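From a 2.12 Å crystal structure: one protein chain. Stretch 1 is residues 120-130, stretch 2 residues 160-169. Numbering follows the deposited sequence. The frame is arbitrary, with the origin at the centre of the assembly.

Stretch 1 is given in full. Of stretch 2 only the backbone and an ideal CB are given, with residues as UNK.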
# COMPACT_ATOMS: atom_id res chain seq x y z
N ARG A 120 -2.16 5.94 7.89
CA ARG A 120 -1.07 5.75 8.84
C ARG A 120 -0.77 4.27 9.04
O ARG A 120 0.39 3.87 9.17
CB ARG A 120 -1.38 6.42 10.18
CG ARG A 120 -1.28 7.93 10.16
CD ARG A 120 -1.75 8.55 11.47
NE ARG A 120 -1.06 7.98 12.63
CZ ARG A 120 0.10 8.42 13.09
NH1 ARG A 120 0.72 9.44 12.50
NH2 ARG A 120 0.66 7.85 14.15
N VAL A 121 -1.82 3.45 9.07
CA VAL A 121 -1.66 2.01 9.23
C VAL A 121 -0.90 1.41 8.05
O VAL A 121 0.05 0.65 8.24
CB VAL A 121 -3.02 1.29 9.37
CG1 VAL A 121 -2.84 -0.22 9.36
CG2 VAL A 121 -3.74 1.75 10.63
N VAL A 122 -1.32 1.77 6.85
CA VAL A 122 -0.65 1.33 5.63
C VAL A 122 0.79 1.84 5.58
O VAL A 122 1.70 1.13 5.16
CB VAL A 122 -1.42 1.79 4.38
CG1 VAL A 122 -0.64 1.47 3.11
CG2 VAL A 122 -2.80 1.15 4.35
N GLY A 123 0.99 3.08 6.03
CA GLY A 123 2.31 3.67 6.06
C GLY A 123 3.27 2.90 6.94
O GLY A 123 4.39 2.60 6.53
N ALA A 124 2.82 2.56 8.15
CA ALA A 124 3.63 1.82 9.11
C ALA A 124 3.95 0.41 8.61
O ALA A 124 5.04 -0.11 8.85
CB ALA A 124 2.93 1.75 10.45
N LEU A 125 2.99 -0.20 7.92
CA LEU A 125 3.18 -1.54 7.37
C LEU A 125 4.30 -1.56 6.35
O LEU A 125 5.18 -2.41 6.40
CB LEU A 125 1.88 -2.04 6.73
CG LEU A 125 2.04 -3.32 5.92
CD1 LEU A 125 2.24 -4.54 6.82
CD2 LEU A 125 0.84 -3.52 5.00
N LEU A 126 4.25 -0.62 5.41
CA LEU A 126 5.27 -0.51 4.37
C LEU A 126 6.65 -0.22 4.95
O LEU A 126 7.66 -0.58 4.36
CB LEU A 126 4.88 0.57 3.37
CG LEU A 126 3.61 0.28 2.58
CD1 LEU A 126 3.16 1.51 1.80
CD2 LEU A 126 3.82 -0.90 1.65
N GLN A 127 6.68 0.43 6.11
CA GLN A 127 7.94 0.73 6.78
C GLN A 127 8.54 -0.51 7.42
O GLN A 127 9.76 -0.62 7.55
CB GLN A 127 7.75 1.84 7.82
CG GLN A 127 7.58 3.22 7.22
CD GLN A 127 7.33 4.29 8.27
OE1 GLN A 127 6.60 4.06 9.23
NE2 GLN A 127 7.93 5.45 8.08
N ARG A 128 7.69 -1.45 7.80
CA ARG A 128 8.17 -2.71 8.37
C ARG A 128 8.07 -3.85 7.37
O ARG A 128 8.11 -5.02 7.74
CB ARG A 128 7.41 -3.05 9.66
CG ARG A 128 5.94 -3.33 9.46
CD ARG A 128 5.29 -3.80 10.75
NE ARG A 128 3.89 -4.17 10.56
CZ ARG A 128 2.88 -3.32 10.68
NH1 ARG A 128 3.10 -2.06 11.00
NH2 ARG A 128 1.64 -3.74 10.48
N SER A 129 7.95 -3.50 6.09
CA SER A 129 7.87 -4.49 5.02
C SER A 129 9.17 -4.55 4.22
O SER A 129 9.18 -4.92 3.05
CB SER A 129 6.70 -4.18 4.08
OG SER A 129 5.46 -4.38 4.73
N LEU A 130 10.27 -4.17 4.87
CA LEU A 130 11.57 -4.19 4.21
C LEU A 130 12.27 -5.54 4.34
O LEU A 130 12.33 -6.12 5.42
CB LEU A 130 12.48 -3.09 4.78
CG LEU A 130 12.21 -1.66 4.30
CD1 LEU A 130 13.20 -0.71 4.96
CD2 LEU A 130 12.30 -1.57 2.79
N UNK A 160 3.21 -10.38 -0.84
CA UNK A 160 3.36 -10.61 0.60
C UNK A 160 2.75 -9.47 1.40
O UNK A 160 2.10 -9.70 2.43
CB UNK A 160 4.84 -10.77 0.97
N UNK A 161 2.95 -8.24 0.94
CA UNK A 161 2.33 -7.07 1.54
C UNK A 161 0.80 -7.16 1.41
O UNK A 161 0.07 -6.81 2.34
CB UNK A 161 2.86 -5.79 0.88
N UNK A 162 0.34 -7.66 0.26
CA UNK A 162 -1.08 -7.83 0.01
C UNK A 162 -1.72 -8.82 0.99
O UNK A 162 -2.86 -8.64 1.42
CB UNK A 162 -1.30 -8.30 -1.43
N UNK A 163 -0.98 -9.87 1.34
CA UNK A 163 -1.46 -10.85 2.30
C UNK A 163 -1.58 -10.23 3.69
O UNK A 163 -2.52 -10.52 4.43
CB UNK A 163 -0.53 -12.06 2.34
N UNK A 164 -0.63 -9.37 4.04
CA UNK A 164 -0.68 -8.65 5.32
C UNK A 164 -1.92 -7.77 5.39
O UNK A 164 -2.60 -7.71 6.42
CB UNK A 164 0.58 -7.80 5.51
N UNK A 165 -2.22 -7.08 4.29
CA UNK A 165 -3.39 -6.20 4.25
C UNK A 165 -4.68 -7.00 4.30
O UNK A 165 -5.67 -6.56 4.90
CB UNK A 165 -3.36 -5.33 2.99
N UNK A 166 -4.68 -8.18 3.68
CA UNK A 166 -5.83 -9.08 3.75
C UNK A 166 -6.07 -9.50 5.20
O UNK A 166 -7.22 -9.56 5.65
CB UNK A 166 -5.61 -10.31 2.86
N UNK A 167 -4.99 -9.78 5.92
CA UNK A 167 -5.07 -10.13 7.33
C UNK A 167 -5.62 -8.97 8.15
O UNK A 167 -6.51 -9.14 8.98
CB UNK A 167 -3.69 -10.54 7.86
N UNK A 168 -5.09 -7.77 7.90
CA UNK A 168 -5.56 -6.57 8.58
C UNK A 168 -7.01 -6.26 8.24
O UNK A 168 -7.77 -5.76 9.07
CB UNK A 168 -4.67 -5.38 8.22
N UNK A 169 -7.39 -6.56 7.00
CA UNK A 169 -8.78 -6.48 6.58
C UNK A 169 -9.65 -7.42 7.41
O UNK A 169 -10.75 -7.06 7.82
CB UNK A 169 -8.91 -6.81 5.09

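Residues 160-169 form a continuous helix that runs at 140° to helix 120-127, with a closest axial approach of 11.1 Å. That spacing leaves room for side chains between the axes, and stretch 1 fills part of it with V121, V122, L125 and L126, a mainly apolar surface.

Position 160 has no atom of stretch 1 within 5.5 Å of its ideal CB, so stretch 1 sets little restriction there beyond helical phi/psi; the residue is A160, which makes no contact.

Position 161 is more constrained. Its CB points sideways, 4.9 Å from S129 OG and 5.0 Å from L126 CD2, and the S129 hydroxyl is already engaged, donating to L125 O (OG to O, 2.6 Å). An aliphatic chain of medium length, such as Ile, Leu, Val or Met, would suit. The residue is I161, with chi1 m and chi2 t: its CD1 lies 4.0 Å from L126 CD2, its CG2 3.9 Å from L125 CD2, and its CG1 4.0 Å from S129 OG without a hydrogen bond.

Position 162 points away and 163 is out of reach, so neither is specified by stretch 1; they are A162 and Q163.

At 164 the CB points toward stretch 1 and comes within 3.9 Å of L125 CD1. A small residue would fit, as would a short polar one whose end lies alongside the leucine. In D164 both the CB (3.9 Å) and OD2 (4.0 Å) lie close to L125 CD1, and OD2 is hydrogen-bonded elsewhere in the structure.

The CB of 165 points sideways, 5.0 Å from L125 CD2, and V122 lies beyond. Leu, Ile or Met could bridge the gap. L165, with chi1 m and chi2 t, brings CD2 to 3.6 Å from L125 CD2 and 4.3 Å from V122 CG2.

Positions 166 and 167 are out of reach and could be apolar or polar as far as stretch 1 is concerned; they are L166 and Q167.

Position 168 points toward stretch 1, yet its ideal CB has nothing within 5.5 Å. V121 and L125 therefore call for a long apolar chain, Met or perhaps Leu or Phe. M168 reaches across: its SD lies 3.8 Å from V121 CG1 and its CE 3.5 Å from L125 CD2. The same sulfur sits at the edge of the R128 guanidinium, 4.4 Å from NH2. M168 also completes the hole, shared with I161, D164 and L165, that receives L125 as a knob.

Position 169 is again out of reach, leaving the choice open; it is Y169.

Stretch 2 (160-169) AIAQDLLQMY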
# COMPACT_ATOMS: atom_id res chain seq x y z
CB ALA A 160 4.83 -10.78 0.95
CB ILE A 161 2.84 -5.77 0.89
CG1 ILE A 161 4.35 -5.63 1.11
CG2 ILE A 161 2.10 -4.55 1.43
CD1 ILE A 161 5.00 -4.47 0.37
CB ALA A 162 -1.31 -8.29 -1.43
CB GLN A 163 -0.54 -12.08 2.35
CG GLN A 163 -0.95 -13.12 3.38
CD GLN A 163 -2.42 -13.52 3.27
OE1 GLN A 163 -2.91 -13.81 2.18
NE2 GLN A 163 -3.12 -13.52 4.40
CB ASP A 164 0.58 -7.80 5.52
CG ASP A 164 1.83 -8.63 5.71
OD1 ASP A 164 1.71 -9.78 6.20
OD2 ASP A 164 2.93 -8.15 5.37
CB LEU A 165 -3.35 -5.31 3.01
CG LEU A 165 -2.33 -4.17 3.04
CD1 LEU A 165 -2.28 -3.46 1.70
CD2 LEU A 165 -2.67 -3.19 4.16
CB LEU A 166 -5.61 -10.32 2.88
CG LEU A 166 -6.78 -11.30 2.84
CD1 LEU A 166 -8.04 -10.60 2.34
CD2 LEU A 166 -6.47 -12.52 1.98
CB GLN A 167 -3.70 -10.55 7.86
CG GLN A 167 -3.71 -11.07 9.29
CD GLN A 167 -4.49 -12.37 9.43
OE1 GLN A 167 -4.28 -13.32 8.67
NE2 GLN A 167 -5.39 -12.41 10.40
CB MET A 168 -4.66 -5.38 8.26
CG MET A 168 -3.48 -5.23 9.20
SD MET A 168 -2.37 -3.91 8.70
CE MET A 168 -1.55 -4.71 7.33
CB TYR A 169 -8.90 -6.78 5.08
CG TYR A 169 -10.29 -7.17 4.60
CD1 TYR A 169 -11.22 -6.21 4.23
CD2 TYR A 169 -10.65 -8.51 4.48
CE1 TYR A 169 -12.49 -6.57 3.77
CE2 TYR A 169 -11.90 -8.88 4.02
CZ TYR A 169 -12.82 -7.91 3.68
OH TYR A 169 -14.06 -8.29 3.23
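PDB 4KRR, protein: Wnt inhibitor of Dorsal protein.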